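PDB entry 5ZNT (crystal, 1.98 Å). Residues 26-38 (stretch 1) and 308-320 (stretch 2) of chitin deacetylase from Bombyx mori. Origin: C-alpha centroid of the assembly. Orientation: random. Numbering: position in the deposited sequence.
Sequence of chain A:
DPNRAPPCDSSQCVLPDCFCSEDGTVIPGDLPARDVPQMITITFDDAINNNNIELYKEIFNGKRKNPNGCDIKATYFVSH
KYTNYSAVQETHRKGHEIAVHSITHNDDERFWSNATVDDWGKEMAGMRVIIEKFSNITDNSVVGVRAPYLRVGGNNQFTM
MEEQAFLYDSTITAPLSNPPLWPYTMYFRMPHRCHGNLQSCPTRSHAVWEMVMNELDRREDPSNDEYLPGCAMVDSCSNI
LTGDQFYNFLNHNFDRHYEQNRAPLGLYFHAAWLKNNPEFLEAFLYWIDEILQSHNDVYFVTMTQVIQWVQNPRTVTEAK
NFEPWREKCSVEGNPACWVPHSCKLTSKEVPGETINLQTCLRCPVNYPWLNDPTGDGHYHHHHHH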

# COMPACT_ATOMS: atom_id res chain seq x y z
N VAL A 26 -1.12 10.84 -17.98
CA VAL A 26 -0.97 12.29 -17.85
C VAL A 26 -0.69 12.65 -16.40
O VAL A 26 -1.27 12.09 -15.47
CB VAL A 26 -2.22 13.00 -18.38
CG1 VAL A 26 -2.13 14.52 -18.16
CG2 VAL A 26 -2.45 12.65 -19.86
N ILE A 27 0.21 13.62 -16.21
CA ILE A 27 0.59 14.10 -14.89
C ILE A 27 -0.50 15.00 -14.33
O ILE A 27 -1.04 15.85 -15.06
CB ILE A 27 1.95 14.82 -14.96
CG1 ILE A 27 3.02 13.87 -15.49
CG2 ILE A 27 2.33 15.42 -13.62
CD1 ILE A 27 4.37 14.55 -15.77
N PRO A 28 -0.88 14.84 -13.05
CA PRO A 28 -1.85 15.76 -12.44
C PRO A 28 -1.42 17.21 -12.59
O PRO A 28 -0.23 17.54 -12.55
CB PRO A 28 -1.87 15.32 -10.97
CG PRO A 28 -1.52 13.84 -11.03
CD PRO A 28 -0.56 13.69 -12.18
N GLY A 29 -2.40 18.09 -12.79
CA GLY A 29 -2.12 19.51 -12.97
C GLY A 29 -1.31 19.85 -14.20
O GLY A 29 -0.91 21.01 -14.36
N ASP A 30 -1.06 18.88 -15.08
CA ASP A 30 -0.26 19.04 -16.29
C ASP A 30 1.09 19.71 -15.99
O ASP A 30 1.61 20.49 -16.79
CB ASP A 30 -1.03 19.82 -17.37
CG ASP A 30 -0.39 19.68 -18.75
OD1 ASP A 30 -0.04 18.54 -19.14
OD2 ASP A 30 -0.22 20.71 -19.44
N LEU A 31 1.67 19.39 -14.84
CA LEU A 31 3.01 19.85 -14.55
C LEU A 31 4.00 19.18 -15.50
O LEU A 31 3.78 18.04 -15.93
CB LEU A 31 3.39 19.55 -13.10
CG LEU A 31 3.04 20.56 -12.00
CD1 LEU A 31 1.55 20.76 -11.90
CD2 LEU A 31 3.59 20.12 -10.63
N PRO A 32 5.07 19.87 -15.88
CA PRO A 32 6.13 19.23 -16.66
C PRO A 32 6.79 18.12 -15.85
O PRO A 32 7.10 18.30 -14.68
CB PRO A 32 7.13 20.36 -16.93
CG PRO A 32 6.45 21.62 -16.49
CD PRO A 32 5.44 21.25 -15.49
N ALA A 33 7.08 16.99 -16.52
CA ALA A 33 7.71 15.86 -15.84
C ALA A 33 8.98 16.28 -15.10
O ALA A 33 9.23 15.82 -13.97
CB ALA A 33 8.01 14.75 -16.85
N ARG A 34 9.79 17.16 -15.69
CA ARG A 34 11.05 17.54 -15.06
C ARG A 34 10.85 18.31 -13.76
O ARG A 34 11.78 18.41 -12.95
CB ARG A 34 11.93 18.34 -16.03
CG ARG A 34 11.57 19.82 -16.09
CD ARG A 34 12.19 20.53 -17.30
NE ARG A 34 11.30 20.50 -18.46
CZ ARG A 34 10.53 21.51 -18.85
NH1 ARG A 34 10.54 22.66 -18.17
NH2 ARG A 34 9.75 21.38 -19.91
N ASP A 35 9.66 18.86 -13.52
CA ASP A 35 9.39 19.57 -12.27
C ASP A 35 8.61 18.74 -11.26
O ASP A 35 8.31 19.23 -10.17
CB ASP A 35 8.63 20.87 -12.54
CG ASP A 35 9.46 21.87 -13.35
OD1 ASP A 35 10.68 22.00 -13.09
OD2 ASP A 35 8.88 22.52 -14.24
N VAL A 36 8.28 17.49 -11.58
CA VAL A 36 7.48 16.62 -10.72
C VAL A 36 8.40 15.83 -9.79
O VAL A 36 9.32 15.15 -10.26
CB VAL A 36 6.61 15.67 -11.58
CG1 VAL A 36 5.92 14.59 -10.73
CG2 VAL A 36 5.59 16.49 -12.40
N PRO A 37 8.20 15.87 -8.47
CA PRO A 37 8.95 14.97 -7.57
C PRO A 37 8.63 13.52 -7.90
O PRO A 37 7.47 13.15 -8.10
CB PRO A 37 8.44 15.34 -6.17
CG PRO A 37 7.55 16.52 -6.34
CD PRO A 37 7.10 16.55 -7.77
N GLN A 38 9.66 12.70 -7.99
CA GLN A 38 9.49 11.27 -8.22
C GLN A 38 9.10 10.61 -6.89
O GLN A 38 9.92 10.49 -5.98
CB GLN A 38 10.76 10.65 -8.77
CG GLN A 38 10.67 9.14 -9.01
CD GLN A 38 9.54 8.77 -9.99
OE1 GLN A 38 9.64 9.04 -11.19
NE2 GLN A 38 8.48 8.13 -9.48
N GLN A 308 -2.48 12.92 -1.65
CA GLN A 308 -2.48 14.32 -1.23
C GLN A 308 -1.73 15.19 -2.23
O GLN A 308 -2.16 16.32 -2.52
CB GLN A 308 -1.89 14.44 0.18
CG GLN A 308 -2.84 13.96 1.25
CD GLN A 308 -2.17 13.81 2.59
OE1 GLN A 308 -1.02 13.37 2.68
NE2 GLN A 308 -2.87 14.19 3.65
N TRP A 309 -0.64 14.67 -2.81
CA TRP A 309 0.05 15.41 -3.86
C TRP A 309 -0.81 15.51 -5.12
O TRP A 309 -0.88 16.58 -5.74
CB TRP A 309 1.38 14.73 -4.19
CG TRP A 309 2.22 15.50 -5.18
CD1 TRP A 309 3.25 16.36 -4.89
CD2 TRP A 309 2.11 15.49 -6.61
NE1 TRP A 309 3.78 16.88 -6.05
CE2 TRP A 309 3.09 16.37 -7.12
CE3 TRP A 309 1.26 14.83 -7.51
CZ2 TRP A 309 3.26 16.61 -8.49
CZ3 TRP A 309 1.43 15.07 -8.87
CH2 TRP A 309 2.42 15.94 -9.34
N VAL A 310 -1.45 14.41 -5.53
CA VAL A 310 -2.32 14.45 -6.70
C VAL A 310 -3.39 15.52 -6.54
O VAL A 310 -3.80 16.18 -7.50
CB VAL A 310 -2.94 13.07 -6.97
CG1 VAL A 310 -4.04 13.15 -8.04
CG2 VAL A 310 -1.87 12.09 -7.40
N GLN A 311 -3.87 15.70 -5.31
CA GLN A 311 -4.95 16.63 -5.06
C GLN A 311 -4.47 18.08 -5.03
O GLN A 311 -5.29 19.00 -5.14
CB GLN A 311 -5.64 16.28 -3.73
CG GLN A 311 -6.45 14.97 -3.78
CD GLN A 311 -7.00 14.58 -2.41
OE1 GLN A 311 -6.35 14.78 -1.38
NE2 GLN A 311 -8.20 14.04 -2.39
N ASN A 312 -3.17 18.29 -4.88
CA ASN A 312 -2.59 19.63 -4.87
C ASN A 312 -1.17 19.54 -5.39
O ASN A 312 -0.20 19.59 -4.63
CB ASN A 312 -2.65 20.24 -3.46
CG ASN A 312 -2.01 21.62 -3.40
OD1 ASN A 312 -1.77 22.24 -4.44
ND2 ASN A 312 -1.71 22.08 -2.19
N PRO A 313 -1.01 19.38 -6.70
CA PRO A 313 0.32 19.07 -7.25
C PRO A 313 1.35 20.16 -6.94
O PRO A 313 1.10 21.36 -7.12
CB PRO A 313 0.04 18.93 -8.75
CG PRO A 313 -1.39 18.50 -8.81
CD PRO A 313 -2.07 19.26 -7.72
N ARG A 314 2.49 19.72 -6.43
CA ARG A 314 3.60 20.59 -6.06
C ARG A 314 4.81 20.25 -6.90
O ARG A 314 5.12 19.07 -7.12
CB ARG A 314 3.97 20.44 -4.58
CG ARG A 314 2.79 20.37 -3.62
CD ARG A 314 1.92 21.60 -3.75
NE ARG A 314 2.60 22.84 -3.39
CZ ARG A 314 2.26 24.03 -3.88
NH1 ARG A 314 1.26 24.11 -4.76
NH2 ARG A 314 2.92 25.12 -3.51
N THR A 315 5.52 21.28 -7.37
CA THR A 315 6.77 21.06 -8.06
C THR A 315 7.84 20.60 -7.08
O THR A 315 7.67 20.68 -5.85
CB THR A 315 7.26 22.35 -8.73
OG1 THR A 315 7.69 23.26 -7.71
CG2 THR A 315 6.14 23.00 -9.56
N VAL A 316 8.96 20.13 -7.63
CA VAL A 316 10.08 19.73 -6.78
C VAL A 316 10.43 20.84 -5.80
O VAL A 316 10.69 20.58 -4.62
CB VAL A 316 11.30 19.35 -7.64
CG1 VAL A 316 12.52 19.09 -6.75
CG2 VAL A 316 10.99 18.15 -8.53
N THR A 317 10.44 22.09 -6.27
CA THR A 317 10.82 23.19 -5.38
C THR A 317 9.79 23.39 -4.28
O THR A 317 10.14 23.58 -3.11
CB THR A 317 11.03 24.48 -6.17
OG1 THR A 317 11.90 24.24 -7.28
CG2 THR A 317 11.66 25.51 -5.27
N GLU A 318 8.50 23.35 -4.63
CA GLU A 318 7.47 23.51 -3.63
C GLU A 318 7.38 22.31 -2.69
O GLU A 318 6.90 22.46 -1.56
CB GLU A 318 6.13 23.74 -4.32
CG GLU A 318 6.11 25.00 -5.19
CD GLU A 318 4.96 25.00 -6.16
OE1 GLU A 318 4.52 23.89 -6.54
OE2 GLU A 318 4.48 26.09 -6.55
N ALA A 319 7.82 21.13 -3.12
CA ALA A 319 7.61 19.92 -2.32
C ALA A 319 8.30 20.00 -0.96
O ALA A 319 7.82 19.38 0.00
CB ALA A 319 8.10 18.69 -3.10
N LYS A 320 9.39 20.77 -0.86
CA LYS A 320 10.15 20.85 0.39
C LYS A 320 9.31 21.35 1.55
O LYS A 320 9.58 20.99 2.70
CB LYS A 320 11.36 21.77 0.21
CG LYS A 320 12.51 21.12 -0.51
CD LYS A 320 13.67 22.10 -0.72
CE LYS A 320 13.25 23.25 -1.64
NZ LYS A 320 14.39 24.14 -2.04

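Two segments of one chain, at least 272 residues apart in sequence where they touch, pack side by side and bury 538 Å² between them. Residues 26-38 are mostly loop, with a 3-10 segment at 33-35 in which Asp35 N bonds to Pro32 O (2.9 Å). Residues 308-320 carry the end of a helix, a connecting loop, and a weakly bonded helix at about 316-319. Both run in the same sense: CA atoms lie 5.9 Å apart for Pro28 and Val310, 6.2 Å for Gly29 and Pro313, 5.2 Å for Asp35 and Thr315, and 5.0 Å for Pro37 and Val316.

One hydrogen bond joins the two backbones, from Val316 N to Asp35 O (2.8 Å, 144°). The same carbonyl receives a CA-H...O contact from Thr315 CA, 3.2 Å from Asp35 O, so Asp35 O faces the start of the second helix. There Thr315 is the N-cap: Glu318 N donates to Thr315 OG1 (3.2 Å, 170°), while Thr315 N donates back to Glu318 OE1 (2.9 Å, 166°). This reciprocal pair lies at the turn from which Val316 N reaches the loop. Arg314 NH2 and Glu318 OE2, 3.6 Å apart, add a salt bridge of charge attraction alone, since the oxygen lies well out of the guanidinium plane.

Trp309, buried and with chi1 in t, is the hub of the side-chain packing. Its NE1 donates to Arg314 O (2.8 Å), satisfying the indole's polar atom within its own stretch and leaving its carbons for apolar contacts with the other. Pro28 CG meets the ring edge at Trp309 CZ3 (3.9 Å), and Ile27 CG2 lies near the ring plane, 4.3 Å from Trp309 CH2. Leu31 CD2, Val36 CG1 and Pro37 CD approach obliquely, at 4.1 Å from Trp309 CZ2, 4.0 Å from Trp309 CH2 and 3.9 Å from Trp309 CZ2, respectively.

Beside this cluster, Pro28 CB packs on Pro313 CG (3.9 Å) and Pro28 CG on Val310 CG1 (4.0 Å). Leu31 also packs on Pro313, with Leu31 CD1 3.9 Å and Leu31 CD2 4.2 Å from Pro313 CB, and Leu31 CD2 lies 4.0 Å from Thr315 CG2. Gly29 has positive phi, which favours glycine; an ideal CB there would sit 3.3 Å from Pro313 CG and 3.0 Å from Leu31 CD1.

Pro37 closes the other end, its CG against Ala319 CB (3.9 Å) and its ring nitrogen, Pro37 N, 3.6 Å from Val316 CG2. With no amide hydrogen to donate, Pro37 contributes by van der Waals packing.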